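Local coordinates for protein mannitol dehydrogenase (Helicobacter pylori, PDB 3TWO) that probably catalyses the reversible, NADP(H)-dependent oxidation of cinnamyl-type alcohols to aldehydes as a zinc-containing alcohol dehydrogenase, at residues Val174-Gly184 / Glu233-Ile242. Numbering follows the deposited sequence.
With NDP (NADPH dihydro-nicotinamide-adenine-dinucleotide phosphate), chain F.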
loop_
_atom_site.group_PDB
_atom_site.type_symbol
_atom_site.label_atom_id
_atom_site.label_comp_id
_atom_site.label_asym_id
_atom_site.label_seq_id
_atom_site.Cartn_x
_atom_site.Cartn_y
_atom_site.Cartn_z
ATOM N N VAL B 174 5.392 -11.042 12.265
ATOM C CA VAL B 174 6.088 -10.382 13.355
ATOM C C VAL B 174 6.735 -11.466 14.270
ATOM O O VAL B 174 6.085 -12.464 14.636
ATOM C CB VAL B 174 5.057 -9.456 14.105
ATOM C CG1 VAL B 174 5.570 -9.053 15.470
ATOM C CG2 VAL B 174 4.728 -8.257 13.192
ATOM N N THR B 175 8.008 -11.276 14.618
ATOM C CA THR B 175 8.684 -12.233 15.411
ATOM C C THR B 175 9.743 -11.597 16.373
ATOM O O THR B 175 9.714 -10.402 16.651
ATOM C CB THR B 175 9.260 -13.389 14.505
ATOM O OG1 THR B 175 9.764 -14.416 15.336
ATOM C CG2 THR B 175 10.410 -12.905 13.595
ATOM N N LYS B 176 10.630 -12.401 16.920
ATOM C CA LYS B 176 11.640 -11.872 17.853
ATOM C C LYS B 176 12.505 -10.762 17.220
ATOM O O LYS B 176 13.069 -10.932 16.142
ATOM C CB LYS B 176 12.533 -12.975 18.315
ATOM C CG LYS B 176 11.930 -14.030 19.281
ATOM C CD LYS B 176 13.102 -15.057 19.454
ATOM C CE LYS B 176 12.819 -16.322 20.196
ATOM N NZ LYS B 176 11.727 -16.085 21.117
ATOM N N GLY B 177 12.612 -9.618 17.870
ATOM C CA GLY B 177 13.420 -8.571 17.276
ATOM C C GLY B 177 12.739 -7.704 16.241
ATOM O O GLY B 177 13.282 -6.665 15.901
ATOM N N THR B 178 11.547 -8.074 15.762
ATOM C CA THR B 178 10.804 -7.202 14.836
ATOM C C THR B 178 10.566 -5.906 15.556
ATOM O O THR B 178 10.105 -5.942 16.718
ATOM C CB THR B 178 9.479 -7.805 14.460
ATOM O OG1 THR B 178 9.725 -9.097 13.896
ATOM C CG2 THR B 178 8.734 -6.915 13.434
ATOM N N LYS B 179 10.934 -4.766 14.946
ATOM C CA LYS B 179 10.439 -3.503 15.492
ATOM C C LYS B 179 8.987 -3.114 15.057
ATOM O O LYS B 179 8.716 -2.815 13.880
ATOM C CB LYS B 179 11.415 -2.370 15.232
ATOM C CG LYS B 179 12.834 -2.701 15.768
ATOM C CD LYS B 179 13.763 -1.465 15.590
ATOM C CE LYS B 179 15.104 -1.696 16.336
ATOM N NZ LYS B 179 15.919 -0.491 16.066
ATOM N N VAL B 180 8.080 -3.085 16.038
ATOM C CA VAL B 180 6.642 -2.924 15.791
ATOM C C VAL B 180 6.142 -1.583 16.377
ATOM O O VAL B 180 6.362 -1.273 17.563
ATOM C CB VAL B 180 5.892 -4.096 16.498
ATOM C CG1 VAL B 180 4.415 -3.791 16.772
ATOM C CG2 VAL B 180 6.072 -5.357 15.732
ATOM N N GLY B 181 5.489 -0.763 15.554
ATOM C CA GLY B 181 4.759 0.412 16.082
ATOM C C GLY B 181 3.247 0.123 16.145
ATOM O O GLY B 181 2.676 -0.536 15.262
ATOM N N VAL B 182 2.595 0.656 17.177
ATOM C CA VAL B 182 1.162 0.564 17.321
ATOM C C VAL B 182 0.621 2.001 17.406
ATOM O O VAL B 182 0.927 2.738 18.338
ATOM C CB VAL B 182 0.703 -0.269 18.553
ATOM C CG1 VAL B 182 -0.841 -0.332 18.593
ATOM C CG2 VAL B 182 1.272 -1.679 18.501
ATOM N N ALA B 183 -0.161 2.399 16.409
ATOM C CA ALA B 183 -0.711 3.745 16.418
ATOM C C ALA B 183 -2.174 3.703 16.955
ATOM O O ALA B 183 -3.051 3.007 16.384
ATOM C CB ALA B 183 -0.629 4.330 14.994
ATOM N N GLY B 184 -2.446 4.448 18.022
ATOM C CA GLY B 184 -3.760 4.435 18.654
ATOM C C GLY B 184 -3.763 3.419 19.791
ATOM O O GLY B 184 -3.760 2.229 19.557
ATOM N N GLU B 233 13.592 6.364 14.711
ATOM C CA GLU B 233 14.113 5.039 14.440
ATOM C C GLU B 233 13.299 4.482 13.284
ATOM O O GLU B 233 12.148 4.824 13.151
ATOM C CB GLU B 233 13.775 4.227 15.694
ATOM C CG GLU B 233 14.124 2.797 15.686
ATOM C CD GLU B 233 14.121 2.194 17.086
ATOM O OE1 GLU B 233 13.163 2.322 17.874
ATOM O OE2 GLU B 233 15.103 1.519 17.377
ATOM N N GLU B 234 13.851 3.613 12.452
ATOM C CA GLU B 234 13.017 2.917 11.462
ATOM C C GLU B 234 12.334 1.671 12.041
ATOM O O GLU B 234 12.983 0.857 12.694
ATOM C CB GLU B 234 13.884 2.516 10.280
ATOM C CG GLU B 234 14.500 3.699 9.567
ATOM C CD GLU B 234 15.039 3.320 8.193
ATOM O OE1 GLU B 234 14.549 3.932 7.211
ATOM O OE2 GLU B 234 15.908 2.410 8.074
ATOM N N LEU B 235 11.040 1.499 11.775
ATOM C CA LEU B 235 10.328 0.342 12.278
ATOM C C LEU B 235 10.118 -0.661 11.159
ATOM O O LEU B 235 10.089 -0.275 10.018
ATOM C CB LEU B 235 8.967 0.755 12.898
ATOM C CG LEU B 235 9.112 1.906 13.931
ATOM C CD1 LEU B 235 7.791 2.226 14.664
ATOM C CD2 LEU B 235 10.129 1.529 14.963
ATOM N N ASP B 236 9.953 -1.932 11.506
ATOM C CA ASP B 236 9.736 -2.973 10.511
ATOM C C ASP B 236 8.253 -3.149 10.196
ATOM O O ASP B 236 7.886 -3.601 9.129
ATOM C CB ASP B 236 10.240 -4.302 11.056
ATOM C CG ASP B 236 11.721 -4.288 11.339
ATOM O OD1 ASP B 236 12.522 -4.060 10.411
ATOM O OD2 ASP B 236 12.072 -4.516 12.492
ATOM N N PHE B 237 7.420 -2.841 11.176
ATOM C CA PHE B 237 6.032 -3.095 11.074
ATOM C C PHE B 237 5.278 -2.085 11.934
ATOM O O PHE B 237 5.672 -1.794 13.075
ATOM C CB PHE B 237 5.722 -4.552 11.487
ATOM C CG PHE B 237 4.250 -4.833 11.639
ATOM C CD1 PHE B 237 3.551 -5.486 10.635
ATOM C CD2 PHE B 237 3.557 -4.419 12.799
ATOM C CE1 PHE B 237 2.109 -5.765 10.768
ATOM C CE2 PHE B 237 2.161 -4.668 12.956
ATOM C CZ PHE B 237 1.441 -5.350 11.910
ATOM N N ILE B 238 4.219 -1.513 11.373
ATOM C CA ILE B 238 3.344 -0.590 12.091
ATOM C C ILE B 238 1.890 -1.010 11.854
ATOM O O ILE B 238 1.484 -1.235 10.687
ATOM C CB ILE B 238 3.521 0.863 11.609
ATOM C CG1 ILE B 238 4.947 1.396 11.933
ATOM C CG2 ILE B 238 2.480 1.801 12.248
ATOM C CD1 ILE B 238 5.254 2.766 11.286
ATOM N N ILE B 239 1.100 -1.110 12.938
ATOM C CA ILE B 239 -0.352 -1.309 12.767
ATOM C C ILE B 239 -1.040 -0.044 13.237
ATOM O O ILE B 239 -0.771 0.426 14.352
ATOM C CB ILE B 239 -0.872 -2.572 13.536
ATOM C CG1 ILE B 239 -2.388 -2.721 13.428
ATOM C CG2 ILE B 239 -0.380 -2.565 15.038
ATOM C CD1 ILE B 239 -2.885 -4.027 13.965
ATOM N N SER B 240 -1.845 0.552 12.367
ATOM C CA SER B 240 -2.556 1.771 12.701
ATOM C C SER B 240 -4.029 1.470 13.034
ATOM O O SER B 240 -4.790 1.013 12.182
ATOM C CB SER B 240 -2.516 2.773 11.564
ATOM O OG SER B 240 -3.199 3.940 11.966
ATOM N N THR B 241 -4.410 1.752 14.283
ATOM C CA THR B 241 -5.775 1.557 14.710
ATOM C C THR B 241 -6.485 2.898 14.854
ATOM O O THR B 241 -7.551 2.938 15.464
ATOM C CB THR B 241 -5.862 0.885 16.075
ATOM O OG1 THR B 241 -5.589 1.869 17.112
ATOM C CG2 THR B 241 -4.882 -0.315 16.150
ATOM N N ILE B 242 -5.873 3.981 14.353
ATOM C CA ILE B 242 -6.378 5.335 14.610
ATOM C C ILE B 242 -7.786 5.567 13.988
ATOM O O ILE B 242 -7.953 5.360 12.804
ATOM C CB ILE B 242 -5.429 6.392 14.020
ATOM C CG1 ILE B 242 -4.107 6.402 14.798
ATOM C CG2 ILE B 242 -6.073 7.757 14.058
ATOM C CD1 ILE B 242 -2.959 7.248 14.127
HETATM P PA NDP F . -11.021 2.936 20.664
HETATM O O1A NDP F . -11.324 4.373 20.764
HETATM O O2A NDP F . -10.573 1.999 21.847
HETATM O O5B NDP F . -9.432 3.273 20.521
HETATM C C5B NDP F . -8.908 4.352 19.578
HETATM C C4B NDP F . -7.591 4.866 20.148
HETATM O O4B NDP F . -6.791 5.739 19.247
HETATM C C3B NDP F . -7.886 5.670 21.434
HETATM O O3B NDP F . -6.940 5.210 22.472
HETATM C C2B NDP F . -7.574 7.127 20.998
HETATM O O2B NDP F . -7.101 7.810 22.175
HETATM C C1B NDP F . -6.376 6.931 20.039
HETATM N N9A NDP F . -6.301 7.954 18.971
HETATM C C8A NDP F . -7.361 8.587 18.418
HETATM N N7A NDP F . -6.883 9.375 17.468
HETATM C C5A NDP F . -5.560 9.245 17.418
HETATM C C6A NDP F . -4.574 9.816 16.634
HETATM N N6A NDP F . -4.831 10.746 15.651
HETATM N N1A NDP F . -3.325 9.443 16.889
HETATM C C2A NDP F . -3.001 8.552 17.800
HETATM N N3A NDP F . -3.916 7.983 18.547
HETATM C C4A NDP F . -5.201 8.336 18.373
HETATM O O3 NDP F . -11.021 2.287 19.225
HETATM P PN NDP F . -10.953 0.797 18.899
HETATM O O1N NDP F . -9.641 0.207 19.249
HETATM O O2N NDP F . -12.199 -0.036 19.300
HETATM O O5D NDP F . -11.074 0.856 17.330
HETATM C C5D NDP F . -10.139 1.783 16.593
HETATM C C4D NDP F . -10.558 1.889 15.067
HETATM O O4D NDP F . -10.423 0.530 14.610
HETATM C C3D NDP F . -12.024 2.321 14.788
HETATM O O3D NDP F . -12.030 3.190 13.622
HETATM C C2D NDP F . -12.704 0.953 14.547
HETATM O O2D NDP F . -13.791 1.098 13.701
HETATM C C1D NDP F . -11.576 0.219 13.784
HETATM N N1N NDP F . -11.760 -1.269 13.686
HETATM C C2N NDP F . -11.445 -1.894 12.459
HETATM C C3N NDP F . -11.592 -3.264 12.308
HETATM C C7N NDP F . -11.158 -3.913 10.996
HETATM O O7N NDP F . -10.344 -3.348 10.246
HETATM N N7N NDP F . -11.501 -5.190 10.871
HETATM C C4N NDP F . -12.100 -4.030 13.383
HETATM C C5N NDP F . -12.384 -3.421 14.640
HETATM C C6N NDP F . -12.233 -2.059 14.797
HETATM P P2B NDP F . -7.524 9.267 22.552
HETATM O O1X NDP F . -7.970 9.152 24.125
HETATM O O2X NDP F . -6.441 10.202 22.228
HETATM O O3X NDP F . -8.857 9.599 21.752
#
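In the parallel sheet of the Rossmann-type nucleotide-binding domain, strands 179-183 and 237-240 are central neighbours, their axes 4.5 Å and 14° apart. Parallel backbone hydrogen bonds set the register: Gly181 N to Phe237 O, Ile239 N to Gly181 O, Ala183 N to Ile239 O (2.9 Å, 174° at the hydrogen) and Thr241 N to Ala183 O. Lys179 O accepts from both Asp236 N and Phe237 N. Asp236 returns the grip: its OD2 takes Lys179 N at 2.7 Å through the anti lone pair. The extended Lys179 side chain carries NZ to Glu233 OE2 in a 2.5 Å salt bridge, NZ coming obliquely, from above the carboxylate plane. On the sheet face bearing Val180, Val182 and Ile239, Val174 CG2 sits over one face of the Phe237 ring, 4.0 Å from its centroid and 17° off the normal, a CH-pi contact; Leu169 of helix 158-171 also touches both residues. On the other face Leu235 CD1 packs on Gly181 CA. The C-terminal ends meet NADPH: Gly184, the probable first glycine of a GxGxxG motif, brings CA to 3.4 Å from O4B of the adenosine ribose. Ile242 CD1 touches Ala183 CB and also adenine N1A.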